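DNA damage response protein Rtt109, putative (Neosartorya fumigata, PDB 5ZB9) probably acetylates lysines of histones, histone H3 among them, using acetyl-CoA, in DNA replication and the DNA damage response. Local coordinates at residues Val36-Gly44 against Ala250-Phe259; Phe267-Leu275 against Gly289-Phe300. All coordinates share one frame; numbering follows the deposited sequence.

Contact 1. Residues Val36-Gly44 against Ala250-Phe259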
ATOM      1  N   VAL A  36       9.275  10.737   9.271  1.00 31.97           N
ATOM      2  CA  VAL A  36      10.578  10.112   9.132  1.00 29.42           C
ATOM      3  C   VAL A  36      10.698   9.558   7.721  1.00 31.20           C
ATOM      4  O   VAL A  36       9.727   9.029   7.179  1.00 31.04           O
ATOM      5  CB  VAL A  36      10.772   8.985  10.166  1.00 34.73           C
ATOM      6  CG1 VAL A  36      12.115   8.308   9.977  1.00 24.69           C
ATOM      7  CG2 VAL A  36      10.622   9.528  11.588  1.00 25.33           C
ATOM      8  N   ALA A  37      11.878   9.699   7.124  1.00 29.03           N
ATOM      9  CA  ALA A  37      12.138   9.185   5.785  1.00 29.94           C
ATOM     10  C   ALA A  37      11.897   7.674   5.682  1.00 30.40           C
ATOM     11  O   ALA A  37      12.079   6.931   6.651  1.00 26.85           O
ATOM     12  CB  ALA A  37      13.572   9.516   5.363  1.00 24.36           C
ATOM     13  N   LEU A  38      11.489   7.233   4.497  1.00 24.55           N
ATOM     14  CA  LEU A  38      11.343   5.813   4.214  1.00 30.35           C
ATOM     15  C   LEU A  38      12.699   5.115   4.151  1.00 27.69           C
ATOM     16  O   LEU A  38      12.836   3.962   4.557  1.00 29.37           O
ATOM     17  CB  LEU A  38      10.585   5.604   2.900  1.00 25.04           C
ATOM     18  CG  LEU A  38       9.087   5.885   2.943  1.00 26.00           C
ATOM     19  CD1 LEU A  38       8.467   5.697   1.570  1.00 26.28           C
ATOM     20  CD2 LEU A  38       8.410   4.991   3.969  1.00 27.43           C
ATOM     21  N   PHE A  39      13.699   5.813   3.630  1.00 24.77           N
ATOM     22  CA  PHE A  39      15.043   5.252   3.549  1.00 30.51           C
ATOM     23  C   PHE A  39      15.991   5.913   4.543  1.00 31.93           C
ATOM     24  O   PHE A  39      16.008   7.135   4.676  1.00 35.30           O
ATOM     25  CB  PHE A  39      15.599   5.404   2.135  1.00 30.60           C
ATOM     26  CG  PHE A  39      14.792   4.700   1.095  1.00 30.31           C
ATOM     27  CD1 PHE A  39      15.105   3.405   0.719  1.00 28.08           C
ATOM     28  CD2 PHE A  39      13.710   5.330   0.494  1.00 30.55           C
ATOM     29  CE1 PHE A  39      14.356   2.749  -0.240  1.00 31.22           C
ATOM     30  CE2 PHE A  39      12.958   4.683  -0.466  1.00 24.75           C
ATOM     31  CZ  PHE A  39      13.280   3.394  -0.835  1.00 30.02           C
ATOM     32  N   ALA A  40      16.771   5.099   5.243  1.00 29.11           N
ATOM     33  CA  ALA A  40      17.825   5.616   6.110  1.00 31.53           C
ATOM     34  C   ALA A  40      18.903   6.316   5.278  1.00 33.38           C
ATOM     35  O   ALA A  40      19.241   5.869   4.173  1.00 27.09           O
ATOM     36  CB  ALA A  40      18.434   4.495   6.942  1.00 24.52           C
ATOM     37  N   ALA A  41      19.429   7.419   5.810  1.00 29.99           N
ATOM     38  CA  ALA A  41      20.488   8.172   5.140  1.00 32.70           C
ATOM     39  C   ALA A  41      21.808   7.427   5.197  1.00 29.54           C
ATOM     40  O   ALA A  41      22.120   6.787   6.202  1.00 32.82           O
ATOM     41  CB  ALA A  41      20.645   9.552   5.765  1.00 37.54           C
ATOM     42  N   PRO A  42      22.588   7.500   4.113  1.00 30.50           N
ATOM     43  CA  PRO A  42      23.943   6.944   4.106  1.00 34.09           C
ATOM     44  C   PRO A  42      24.839   7.772   5.020  1.00 39.36           C
ATOM     45  O   PRO A  42      24.462   8.897   5.359  1.00 38.93           O
ATOM     46  CB  PRO A  42      24.381   7.069   2.639  1.00 31.53           C
ATOM     47  CG  PRO A  42      23.164   7.508   1.883  1.00 42.30           C
ATOM     48  CD  PRO A  42      22.271   8.192   2.857  1.00 33.13           C
ATOM     49  N   PRO A  43      26.001   7.235   5.419  1.00 46.83           N
ATOM     50  CA  PRO A  43      26.904   8.021   6.273  1.00 44.13           C
ATOM     51  C   PRO A  43      27.285   9.357   5.634  1.00 42.58           C
ATOM     52  O   PRO A  43      27.621   9.399   4.449  1.00 42.00           O
ATOM     53  CB  PRO A  43      28.131   7.115   6.421  1.00 42.56           C
ATOM     54  CG  PRO A  43      28.020   6.104   5.316  1.00 43.19           C
ATOM     55  CD  PRO A  43      26.560   5.915   5.081  1.00 41.32           C
ATOM     56  N   GLY A  44      27.195  10.435   6.406  1.00 38.61           N
ATOM     57  CA  GLY A  44      27.606  11.742   5.930  1.00 48.84           C
ATOM     58  C   GLY A  44      26.526  12.571   5.258  1.00 59.62           C
ATOM     59  O   GLY A  44      26.784  13.691   4.813  1.00 59.60           O
ATOM     60  N   ALA A 250      25.390   2.259  -1.735  1.00 43.46           N
ATOM     61  CA  ALA A 250      25.271   2.646  -0.332  1.00 38.09           C
ATOM     62  C   ALA A 250      25.078   1.393   0.535  1.00 39.16           C
ATOM     63  O   ALA A 250      24.770   0.320   0.009  1.00 41.61           O
ATOM     64  CB  ALA A 250      24.120   3.623  -0.158  1.00 38.20           C
ATOM     65  N   PRO A 251      25.286   1.503   1.862  1.00 38.77           N
ATOM     66  CA  PRO A 251      25.109   0.309   2.703  1.00 36.53           C
ATOM     67  C   PRO A 251      23.680  -0.234   2.636  1.00 31.47           C
ATOM     68  O   PRO A 251      22.742   0.555   2.493  1.00 29.22           O
ATOM     69  CB  PRO A 251      25.430   0.813   4.111  1.00 36.45           C
ATOM     70  CG  PRO A 251      26.217   2.053   3.905  1.00 41.94           C
ATOM     71  CD  PRO A 251      25.704   2.672   2.653  1.00 33.11           C
ATOM     72  N   PRO A 252      23.518  -1.563   2.732  1.00 31.00           N
ATOM     73  CA  PRO A 252      22.204  -2.199   2.570  1.00 29.09           C
ATOM     74  C   PRO A 252      21.115  -1.558   3.437  1.00 29.86           C
ATOM     75  O   PRO A 252      19.973  -1.480   2.996  1.00 31.54           O
ATOM     76  CB  PRO A 252      22.463  -3.646   2.995  1.00 30.70           C
ATOM     77  CG  PRO A 252      23.910  -3.855   2.715  1.00 32.01           C
ATOM     78  CD  PRO A 252      24.580  -2.549   2.994  1.00 30.23           C
ATOM     79  N   ARG A 253      21.469  -1.075   4.625  1.00 27.96           N
ATOM     80  CA  ARG A 253      20.490  -0.469   5.526  1.00 29.40           C
ATOM     81  C   ARG A 253      19.814   0.766   4.934  1.00 27.51           C
ATOM     82  O   ARG A 253      18.810   1.238   5.463  1.00 30.86           O
ATOM     83  CB  ARG A 253      21.145  -0.104   6.864  1.00 25.36           C
ATOM     84  CG  ARG A 253      22.161   1.035   6.802  1.00 30.37           C
ATOM     85  CD  ARG A 253      22.676   1.372   8.194  1.00 24.12           C
ATOM     86  NE  ARG A 253      21.571   1.598   9.112  1.00 23.82           N
ATOM     87  CZ  ARG A 253      21.019   2.785   9.324  1.00 26.97           C
ATOM     88  NH1 ARG A 253      21.494   3.856   8.697  1.00 23.33           N
ATOM     89  NH2 ARG A 253      19.998   2.903  10.166  1.00 23.63           N
ATOM     90  N   CYS A 254      20.370   1.287   3.843  1.00 25.67           N
ATOM     91  CA  CYS A 254      19.840   2.487   3.197  1.00 30.58           C
ATOM     92  C   CYS A 254      18.985   2.161   1.981  1.00 29.50           C
ATOM     93  O   CYS A 254      18.344   3.043   1.412  1.00 31.48           O
ATOM     94  CB  CYS A 254      20.982   3.414   2.759  1.00 35.36           C
ATOM     95  SG  CYS A 254      22.190   3.826   4.035  1.00 37.71           S
ATOM     96  N   LEU A 255      18.990   0.896   1.579  1.00 26.96           N
ATOM     97  CA  LEU A 255      18.423   0.506   0.299  1.00 26.99           C
ATOM     98  C   LEU A 255      17.011  -0.073   0.402  1.00 29.72           C
ATOM     99  O   LEU A 255      16.379  -0.324  -0.613  1.00 27.04           O
ATOM    100  CB  LEU A 255      19.350  -0.500  -0.380  1.00 29.58           C
ATOM    101  CG  LEU A 255      20.791  -0.002  -0.532  1.00 34.51           C
ATOM    102  CD1 LEU A 255      21.647  -1.007  -1.295  1.00 30.41           C
ATOM    103  CD2 LEU A 255      20.826   1.368  -1.202  1.00 32.12           C
ATOM    104  N   VAL A 256      16.530  -0.282   1.628  1.00 30.20           N
ATOM    105  CA  VAL A 256      15.212  -0.880   1.874  1.00 27.14           C
ATOM    106  C   VAL A 256      14.264   0.092   2.584  1.00 26.71           C
ATOM    107  O   VAL A 256      14.645   0.720   3.565  1.00 29.13           O
ATOM    108  CB  VAL A 256      15.343  -2.152   2.723  1.00 25.35           C
ATOM    109  CG1 VAL A 256      13.994  -2.819   2.902  1.00 22.02           C
ATOM    110  CG2 VAL A 256      16.334  -3.108   2.086  1.00 22.86           C
ATOM    111  N   PRO A 257      13.022   0.223   2.097  1.00 27.37           N
ATOM    112  CA  PRO A 257      12.142   1.212   2.733  1.00 25.46           C
ATOM    113  C   PRO A 257      11.583   0.733   4.072  1.00 25.43           C
ATOM    114  O   PRO A 257      11.307  -0.449   4.236  1.00 27.37           O
ATOM    115  CB  PRO A 257      11.027   1.394   1.702  1.00 26.96           C
ATOM    116  CG  PRO A 257      10.975   0.088   0.981  1.00 22.02           C
ATOM    117  CD  PRO A 257      12.382  -0.437   0.944  1.00 22.68           C
ATOM    118  N   ARG A 258      11.411   1.650   5.017  1.00 26.21           N
ATOM    119  CA  ARG A 258      10.959   1.294   6.358  1.00 26.38           C
ATOM    120  C   ARG A 258       9.514   1.729   6.630  1.00 25.54           C
ATOM    121  O   ARG A 258       9.255   2.874   6.982  1.00 29.69           O
ATOM    122  CB  ARG A 258      11.911   1.898   7.393  1.00 28.32           C
ATOM    123  CG  ARG A 258      13.325   1.329   7.296  1.00 26.67           C
ATOM    124  CD  ARG A 258      14.396   2.312   7.741  1.00 30.69           C
ATOM    125  NE  ARG A 258      15.742   1.764   7.565  1.00 27.90           N
ATOM    126  CZ  ARG A 258      16.443   1.175   8.531  1.00 26.48           C
ATOM    127  NH1 ARG A 258      15.934   1.059   9.752  1.00 23.94           N
ATOM    128  NH2 ARG A 258      17.654   0.700   8.276  1.00 22.86           N
ATOM    129  N   PHE A 259       8.581   0.796   6.461  1.00 27.54           N
ATOM    130  CA  PHE A 259       7.154   1.051   6.657  1.00 25.11           C
ATOM    131  C   PHE A 259       6.696   0.584   8.041  1.00 25.67           C
ATOM    132  O   PHE A 259       7.335  -0.284   8.639  1.00 26.68           O
ATOM    133  CB  PHE A 259       6.336   0.338   5.571  1.00 26.03           C
ATOM    134  CG  PHE A 259       6.588   0.845   4.184  1.00 22.80           C
ATOM    135  CD1 PHE A 259       6.146   2.105   3.800  1.00 24.69           C
ATOM    136  CD2 PHE A 259       7.252   0.058   3.254  1.00 22.69           C
ATOM    137  CE1 PHE A 259       6.374   2.578   2.517  1.00 22.08           C
ATOM    138  CE2 PHE A 259       7.481   0.523   1.964  1.00 23.46           C
ATOM    139  CZ  PHE A 259       7.040   1.787   1.595  1.00 23.28           C
TER
HETATM  140  O   HOH W   1      10.321   5.218   7.932  1.00 35.07           O
HETATM  141  O   HOH W   2      16.372   2.192   4.857  1.00 29.91           O
HETATM  142  O   HOH W   3      21.057   6.483   8.825  1.00 36.64           O
HETATM  143  O   HOH W   4      23.846   4.618   7.117  1.00 37.35           O
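L38 and F259 open the tight end of this contact: the leucine branch CD2 comes down obliquely on CE1 of the phenylalanine at 3.5 Å. Beside them the backbones join directly, R258 N donating to L38 O at 2.8 Å. F39 sets its ring against P257: P257 CB lies over one face, 3.9 Å from F39 CZ, while the carbonyl oxygens of C254 and L255 sit at the ring edge. C254, its SG anti to the carbonyl carbon (chi1 -52°), brings CB to 3.3 Å from A40 O and the sulfur against P42 CA. A40 pushes CB over one face of the R253 guanidinium, 3.6 Å from NH1. R253 NE and R258 NH1 both form salt bridges with D272, and R258 NH2 donates to R253 O, nearly straight at 172°.

The arginine side is looser, with water at three places. One molecule bridges A37 O and R258 O; another ties A40 N to R258 NE, R253 O and V256 O; two more link A41 O to R253 NH1. At the P42-P43 end the proline rings of P43 and P251 just touch.

L38 and F259 both touch T88 of strand 86-96, and F259 stacks on F90. The whole is an irregular, partly water-mediated loop-on-loop joint, with one end resting on the central mixed sheet of the Rtt109 acetyltransferase fold.

Contact 2. Residues Phe267-Leu275 against Gly289-Phe300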
ATOM      1  N   PHE A 267      13.146  -6.542  10.935  1.00 27.10           N
ATOM      2  CA  PHE A 267      14.460  -7.110  10.685  1.00 27.13           C
ATOM      3  C   PHE A 267      15.512  -6.008  10.566  1.00 27.44           C
ATOM      4  O   PHE A 267      16.581  -6.108  11.161  1.00 26.00           O
ATOM      5  CB  PHE A 267      14.425  -7.956   9.407  1.00 25.64           C
ATOM      6  CG  PHE A 267      15.659  -8.781   9.182  1.00 23.64           C
ATOM      7  CD1 PHE A 267      16.471  -9.154  10.240  1.00 27.86           C
ATOM      8  CD2 PHE A 267      16.008  -9.185   7.900  1.00 23.96           C
ATOM      9  CE1 PHE A 267      17.607  -9.922  10.024  1.00 24.93           C
ATOM     10  CE2 PHE A 267      17.147  -9.953   7.677  1.00 26.35           C
ATOM     11  CZ  PHE A 267      17.948 -10.318   8.739  1.00 23.63           C
ATOM     12  N   LEU A 268      15.204  -4.969   9.789  1.00 25.23           N
ATOM     13  CA  LEU A 268      16.124  -3.847   9.605  1.00 29.87           C
ATOM     14  C   LEU A 268      16.533  -3.229  10.947  1.00 27.23           C
ATOM     15  O   LEU A 268      17.681  -2.837  11.150  1.00 25.12           O
ATOM     16  CB  LEU A 268      15.496  -2.773   8.713  1.00 21.26           C
ATOM     17  CG  LEU A 268      15.430  -3.059   7.216  1.00 22.90           C
ATOM     18  CD1 LEU A 268      14.713  -1.929   6.513  1.00 24.95           C
ATOM     19  CD2 LEU A 268      16.812  -3.237   6.625  1.00 18.06           C
ATOM     20  N   ILE A 269      15.578  -3.164  11.862  1.00 22.10           N
ATOM     21  CA  ILE A 269      15.800  -2.549  13.156  1.00 29.66           C
ATOM     22  C   ILE A 269      16.701  -3.431  14.031  1.00 33.01           C
ATOM     23  O   ILE A 269      17.577  -2.918  14.730  1.00 33.39           O
ATOM     24  CB  ILE A 269      14.446  -2.253  13.834  1.00 31.98           C
ATOM     25  CG1 ILE A 269      13.810  -1.028  13.166  1.00 31.45           C
ATOM     26  CG2 ILE A 269      14.600  -2.038  15.334  1.00 28.72           C
ATOM     27  CD1 ILE A 269      12.348  -0.831  13.508  1.00 30.25           C
ATOM     28  N   ASP A 270      16.511  -4.748  13.956  1.00 25.96           N
ATOM     29  CA  ASP A 270      17.380  -5.700  14.638  1.00 26.49           C
ATOM     30  C   ASP A 270      18.801  -5.650  14.112  1.00 30.59           C
ATOM     31  O   ASP A 270      19.762  -5.746  14.877  1.00 32.28           O
ATOM     32  CB  ASP A 270      16.850  -7.125  14.495  1.00 24.98           C
ATOM     33  CG  ASP A 270      15.687  -7.403  15.407  1.00 33.40           C
ATOM     34  OD1 ASP A 270      15.227  -6.456  16.076  1.00 38.54           O
ATOM     35  OD2 ASP A 270      15.223  -8.564  15.449  1.00 39.39           O
ATOM     36  N   LEU A 271      18.934  -5.530  12.798  1.00 27.57           N
ATOM     37  CA  LEU A 271      20.251  -5.453  12.193  1.00 29.33           C
ATOM     38  C   LEU A 271      20.911  -4.122  12.560  1.00 32.56           C
ATOM     39  O   LEU A 271      22.098  -4.087  12.861  1.00 32.51           O
ATOM     40  CB  LEU A 271      20.167  -5.613  10.677  1.00 27.10           C
ATOM     41  CG  LEU A 271      19.714  -6.966  10.135  1.00 29.84           C
ATOM     42  CD1 LEU A 271      19.328  -6.830   8.673  1.00 27.01           C
ATOM     43  CD2 LEU A 271      20.803  -8.009  10.307  1.00 27.84           C
ATOM     44  N   ASP A 272      20.139  -3.036  12.547  1.00 31.89           N
ATOM     45  CA  ASP A 272      20.664  -1.727  12.934  1.00 31.12           C
ATOM     46  C   ASP A 272      21.243  -1.758  14.348  1.00 34.11           C
ATOM     47  O   ASP A 272      22.219  -1.072  14.636  1.00 38.60           O
ATOM     48  CB  ASP A 272      19.579  -0.647  12.846  1.00 23.73           C
ATOM     49  CG  ASP A 272      19.399  -0.099  11.430  1.00 33.91           C
ATOM     50  OD1 ASP A 272      20.175  -0.470  10.515  1.00 27.80           O
ATOM     51  OD2 ASP A 272      18.478   0.723  11.237  1.00 33.89           O
ATOM     52  N   ASP A 273      20.649  -2.561  15.225  1.00 27.51           N
ATOM     53  CA  ASP A 273      21.127  -2.659  16.595  1.00 28.63           C
ATOM     54  C   ASP A 273      22.442  -3.450  16.721  1.00 31.68           C
ATOM     55  O   ASP A 273      23.022  -3.525  17.799  1.00 29.88           O
ATOM     56  CB  ASP A 273      20.054  -3.284  17.484  1.00 33.16           C
ATOM     57  CG  ASP A 273      20.044  -2.689  18.894  1.00 50.34           C
ATOM     58  OD1 ASP A 273      19.996  -1.441  19.012  1.00 53.52           O
ATOM     59  OD2 ASP A 273      20.095  -3.462  19.880  1.00 47.12           O
ATOM     60  N   GLU A 274      22.913  -4.041  15.628  1.00 34.01           N
ATOM     61  CA  GLU A 274      24.244  -4.641  15.616  1.00 31.47           C
ATOM     62  C   GLU A 274      25.307  -3.554  15.449  1.00 30.27           C
ATOM     63  O   GLU A 274      26.484  -3.783  15.718  1.00 41.68           O
ATOM     64  CB  GLU A 274      24.381  -5.679  14.498  1.00 29.96           C
ATOM     65  CG  GLU A 274      23.415  -6.847  14.591  1.00 35.03           C
ATOM     66  CD  GLU A 274      23.584  -7.859  13.456  1.00 36.32           C
ATOM     67  OE1 GLU A 274      24.406  -7.627  12.541  1.00 39.38           O
ATOM     68  OE2 GLU A 274      22.893  -8.898  13.484  1.00 39.66           O
ATOM     69  N   LEU A 275      24.891  -2.375  14.997  1.00 30.62           N
ATOM     70  CA  LEU A 275      25.813  -1.248  14.825  1.00 38.69           C
ATOM     71  C   LEU A 275      26.286  -0.711  16.169  1.00 33.89           C
ATOM     72  O   LEU A 275      25.551  -0.773  17.153  1.00 35.46           O
ATOM     73  CB  LEU A 275      25.149  -0.115  14.036  1.00 37.39           C
ATOM     74  CG  LEU A 275      24.611  -0.439  12.642  1.00 39.06           C
ATOM     75  CD1 LEU A 275      23.961   0.781  12.016  1.00 31.45           C
ATOM     76  CD2 LEU A 275      25.712  -0.965  11.760  1.00 30.99           C
ATOM     77  N   GLY A 289      27.942   2.241   8.680  1.00 42.12           N
ATOM     78  CA  GLY A 289      26.566   1.825   8.515  1.00 36.09           C
ATOM     79  C   GLY A 289      26.462   0.377   8.078  1.00 41.74           C
ATOM     80  O   GLY A 289      25.428  -0.055   7.576  1.00 37.06           O
ATOM     81  N   HIS A 290      27.536  -0.383   8.263  1.00 43.96           N
ATOM     82  CA  HIS A 290      27.535  -1.782   7.865  1.00 35.08           C
ATOM     83  C   HIS A 290      27.136  -2.680   9.024  1.00 41.58           C
ATOM     84  O   HIS A 290      27.659  -2.566  10.130  1.00 40.10           O
ATOM     85  CB  HIS A 290      28.899  -2.198   7.327  1.00 32.68           C
ATOM     86  CG  HIS A 290      29.252  -1.565   6.019  1.00 45.61           C
ATOM     87  ND1 HIS A 290      30.551  -1.456   5.569  1.00 50.87           N
ATOM     88  CD2 HIS A 290      28.476  -1.012   5.057  1.00 53.50           C
ATOM     89  CE1 HIS A 290      30.559  -0.864   4.389  1.00 51.03           C
ATOM     90  NE2 HIS A 290      29.313  -0.585   4.053  1.00 50.80           N
ATOM     91  N   TRP A 291      26.195  -3.573   8.754  1.00 37.22           N
ATOM     92  CA  TRP A 291      25.752  -4.550   9.725  1.00 30.93           C
ATOM     93  C   TRP A 291      26.811  -5.610   9.985  1.00 36.59           C
ATOM     94  O   TRP A 291      27.724  -5.807   9.180  1.00 37.44           O
ATOM     95  CB  TRP A 291      24.485  -5.230   9.240  1.00 36.93           C
ATOM     96  CG  TRP A 291      23.291  -4.352   9.122  1.00 34.03           C
ATOM     97  CD1 TRP A 291      22.880  -3.399   9.996  1.00 28.25           C
ATOM     98  CD2 TRP A 291      22.327  -4.373   8.061  1.00 32.97           C
ATOM     99  NE1 TRP A 291      21.711  -2.823   9.551  1.00 34.11           N
ATOM    100  CE2 TRP A 291      21.355  -3.406   8.363  1.00 32.10           C
ATOM    101  CE3 TRP A 291      22.192  -5.123   6.887  1.00 30.18           C
ATOM    102  CZ2 TRP A 291      20.258  -3.175   7.540  1.00 27.91           C
ATOM    103  CZ3 TRP A 291      21.116  -4.883   6.069  1.00 25.70           C
ATOM    104  CH2 TRP A 291      20.166  -3.914   6.393  1.00 26.47           C
ATOM    105  N   ARG A 292      26.657  -6.317  11.097  1.00 36.96           N
ATOM    106  CA  ARG A 292      27.589  -7.375  11.459  1.00 36.54           C
ATOM    107  C   ARG A 292      27.257  -8.668  10.718  1.00 39.67           C
ATOM    108  O   ARG A 292      28.112  -9.249  10.052  1.00 40.72           O
ATOM    109  CB  ARG A 292      27.572  -7.610  12.974  1.00 34.91           C
ATOM    110  CG  ARG A 292      28.559  -8.667  13.451  1.00 40.60           C
ATOM    111  CD  ARG A 292      28.524  -8.859  14.965  1.00 35.31           C
ATOM    112  NE  ARG A 292      27.236  -9.366  15.426  1.00 38.88           N
ATOM    113  CZ  ARG A 292      26.441  -8.712  16.266  1.00 47.55           C
ATOM    114  NH1 ARG A 292      25.280  -9.248  16.632  1.00 37.89           N
ATOM    115  NH2 ARG A 292      26.810  -7.522  16.743  1.00 44.77           N
ATOM    116  N   SER A 293      26.006  -9.104  10.820  1.00 38.94           N
ATOM    117  CA  SER A 293      25.621 -10.409  10.297  1.00 34.65           C
ATOM    118  C   SER A 293      25.140 -10.393   8.844  1.00 36.48           C
ATOM    119  O   SER A 293      25.086 -11.442   8.213  1.00 42.88           O
ATOM    120  CB  SER A 293      24.541 -11.020  11.183  1.00 28.66           C
ATOM    121  OG  SER A 293      23.383 -10.211  11.201  1.00 39.07           O
ATOM    122  N   VAL A 294      24.789  -9.224   8.314  1.00 35.84           N
ATOM    123  CA  VAL A 294      24.331  -9.126   6.924  1.00 33.64           C
ATOM    124  C   VAL A 294      25.140  -8.082   6.154  1.00 35.99           C
ATOM    125  O   VAL A 294      25.209  -6.919   6.565  1.00 36.18           O
ATOM    126  CB  VAL A 294      22.826  -8.771   6.838  1.00 31.67           C
ATOM    127  CG1 VAL A 294      22.442  -8.391   5.412  1.00 28.36           C
ATOM    128  CG2 VAL A 294      21.970  -9.925   7.331  1.00 27.67           C
ATOM    129  N   LYS A 295      25.724  -8.494   5.028  1.00 33.14           N
ATOM    130  CA  LYS A 295      26.717  -7.672   4.329  1.00 34.11           C
ATOM    131  C   LYS A 295      26.259  -7.096   2.992  1.00 37.78           C
ATOM    132  O   LYS A 295      26.892  -6.189   2.457  1.00 43.84           O
ATOM    133  CB  LYS A 295      27.996  -8.485   4.109  1.00 38.33           C
ATOM    134  CG  LYS A 295      28.686  -8.915   5.398  1.00 40.20           C
ATOM    135  CD  LYS A 295      29.057  -7.700   6.235  1.00 45.07           C
ATOM    136  CE  LYS A 295      29.776  -8.082   7.522  1.00 45.48           C
ATOM    137  NZ  LYS A 295      30.310  -6.858   8.197  1.00 44.75           N
ATOM    138  N   SER A 296      25.169  -7.619   2.448  1.00 33.74           N
ATOM    139  CA  SER A 296      24.654  -7.125   1.180  1.00 27.76           C
ATOM    140  C   SER A 296      23.134  -7.179   1.125  1.00 36.33           C
ATOM    141  O   SER A 296      22.488  -7.826   1.962  1.00 30.56           O
ATOM    142  CB  SER A 296      25.220  -7.935   0.028  1.00 32.17           C
ATOM    143  OG  SER A 296      24.624  -9.219   0.007  1.00 33.28           O
ATOM    144  N   LEU A 297      22.570  -6.515   0.120  1.00 30.60           N
ATOM    145  CA  LEU A 297      21.131  -6.535  -0.096  1.00 28.01           C
ATOM    146  C   LEU A 297      20.654  -7.951  -0.421  1.00 32.32           C
ATOM    147  O   LEU A 297      19.632  -8.406   0.093  1.00 33.55           O
ATOM    148  CB  LEU A 297      20.753  -5.567  -1.214  1.00 32.41           C
ATOM    149  CG  LEU A 297      19.263  -5.333  -1.436  1.00 33.51           C
ATOM    150  CD1 LEU A 297      18.552  -5.089  -0.106  1.00 27.02           C
ATOM    151  CD2 LEU A 297      19.066  -4.168  -2.385  1.00 24.87           C
ATOM    152  N   ALA A 298      21.408  -8.648  -1.264  1.00 31.82           N
ATOM    153  CA  ALA A 298      21.113 -10.042  -1.596  1.00 33.53           C
ATOM    154  C   ALA A 298      21.036 -10.905  -0.342  1.00 33.28           C
ATOM    155  O   ALA A 298      20.180 -11.783  -0.222  1.00 36.79           O
ATOM    156  CB  ALA A 298      22.169 -10.592  -2.549  1.00 24.46           C
ATOM    157  N   GLN A 299      21.936 -10.644   0.597  1.00 33.46           N
ATOM    158  CA  GLN A 299      22.021 -11.439   1.811  1.00 31.99           C
ATOM    159  C   GLN A 299      20.897 -11.069   2.786  1.00 31.77           C
ATOM    160  O   GLN A 299      20.456 -11.896   3.587  1.00 31.13           O
ATOM    161  CB  GLN A 299      23.392 -11.251   2.457  1.00 32.05           C
ATOM    162  CG  GLN A 299      23.805 -12.374   3.382  1.00 45.12           C
ATOM    163  CD  GLN A 299      25.135 -12.106   4.085  1.00 57.56           C
ATOM    164  OE1 GLN A 299      25.873 -11.173   3.734  1.00 44.50           O
ATOM    165  NE2 GLN A 299      25.442 -12.928   5.090  1.00 48.16           N
ATOM    166  N   PHE A 300      20.433  -9.824   2.707  1.00 30.88           N
ATOM    167  CA  PHE A 300      19.272  -9.387   3.480  1.00 28.07           C
ATOM    168  C   PHE A 300      18.021 -10.195   3.106  1.00 25.48           C
ATOM    169  O   PHE A 300      17.319 -10.688   3.987  1.00 25.98           O
ATOM    170  CB  PHE A 300      19.030  -7.879   3.278  1.00 27.35           C
ATOM    171  CG  PHE A 300      17.763  -7.364   3.919  1.00 23.74           C
ATOM    172  CD1 PHE A 300      17.742  -7.005   5.258  1.00 23.39           C
ATOM    173  CD2 PHE A 300      16.596  -7.230   3.178  1.00 21.91           C
ATOM    174  CE1 PHE A 300      16.579  -6.536   5.850  1.00 20.04           C
ATOM    175  CE2 PHE A 300      15.431  -6.759   3.764  1.00 20.23           C
ATOM    176  CZ  PHE A 300      15.424  -6.410   5.100  1.00 22.51           C
TER
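W291 lies flat against L271, whose CB stands over the five-membered ring, 3.3 Å from its centroid, in a CH-pi contact. At the ring edge NE1 donates to D272 OD1 at 3.0 Å and 166°, nearly in the indole plane and on the anti side of the carboxylate. The far end of the indole, CH2, meets L268 CD2 obliquely at 3.4 Å.

E274 sits in the type I turn D272-L275. Its CG is anti to the carbonyl carbon (chi1 -60°) and the chain runs straight on, carrying the carboxylate across to the backbone at R292 and S293. OE1 accepts from S293 N at 2.8 Å and weakly from R292 N, while OE2 takes the hydroxyl of S293 at 2.7 Å on its syn lone pair. The R292 guanidinium stacks over the chain of E274; its salt bridge to OE2 is long and rests on charge alone.

F300 closes the apolar end. Its ring and that of F267 are near parallel, at 19°, but slid apart with centroids 5.2 Å from each other. L271 CD1 comes to the F300 ring edge, and L268 CD2 packs on CE1.

Two good bonds and a weak one thus grip the glutamate, while D272 OD1 takes R253 besides the indole and OD2 takes R258. Both carboxylates are therefore probably ionised.

How the contacts relate
From the N terminus, the chain leaves strand 22-35 through the loop 36-44 and does not complete contact 1 until 250-259. The 205 residues between supply much of the sheet as well as helices such as 111-127 and 162-177, so that closure is long. Contact 2 follows in series: helix 266-272 begins soon after F259, and 289-300 returns to it across a short span, 276-288, without helix or strand. Neither contact nests in or crosses the other, yet they touch, their centres about 11 Å apart. The 250-259 loop joins them, with R253 CB packed 3.3 Å from W291 CZ2. Together they tie the loop after strand 22-35 to helices 266-272 and 297-304.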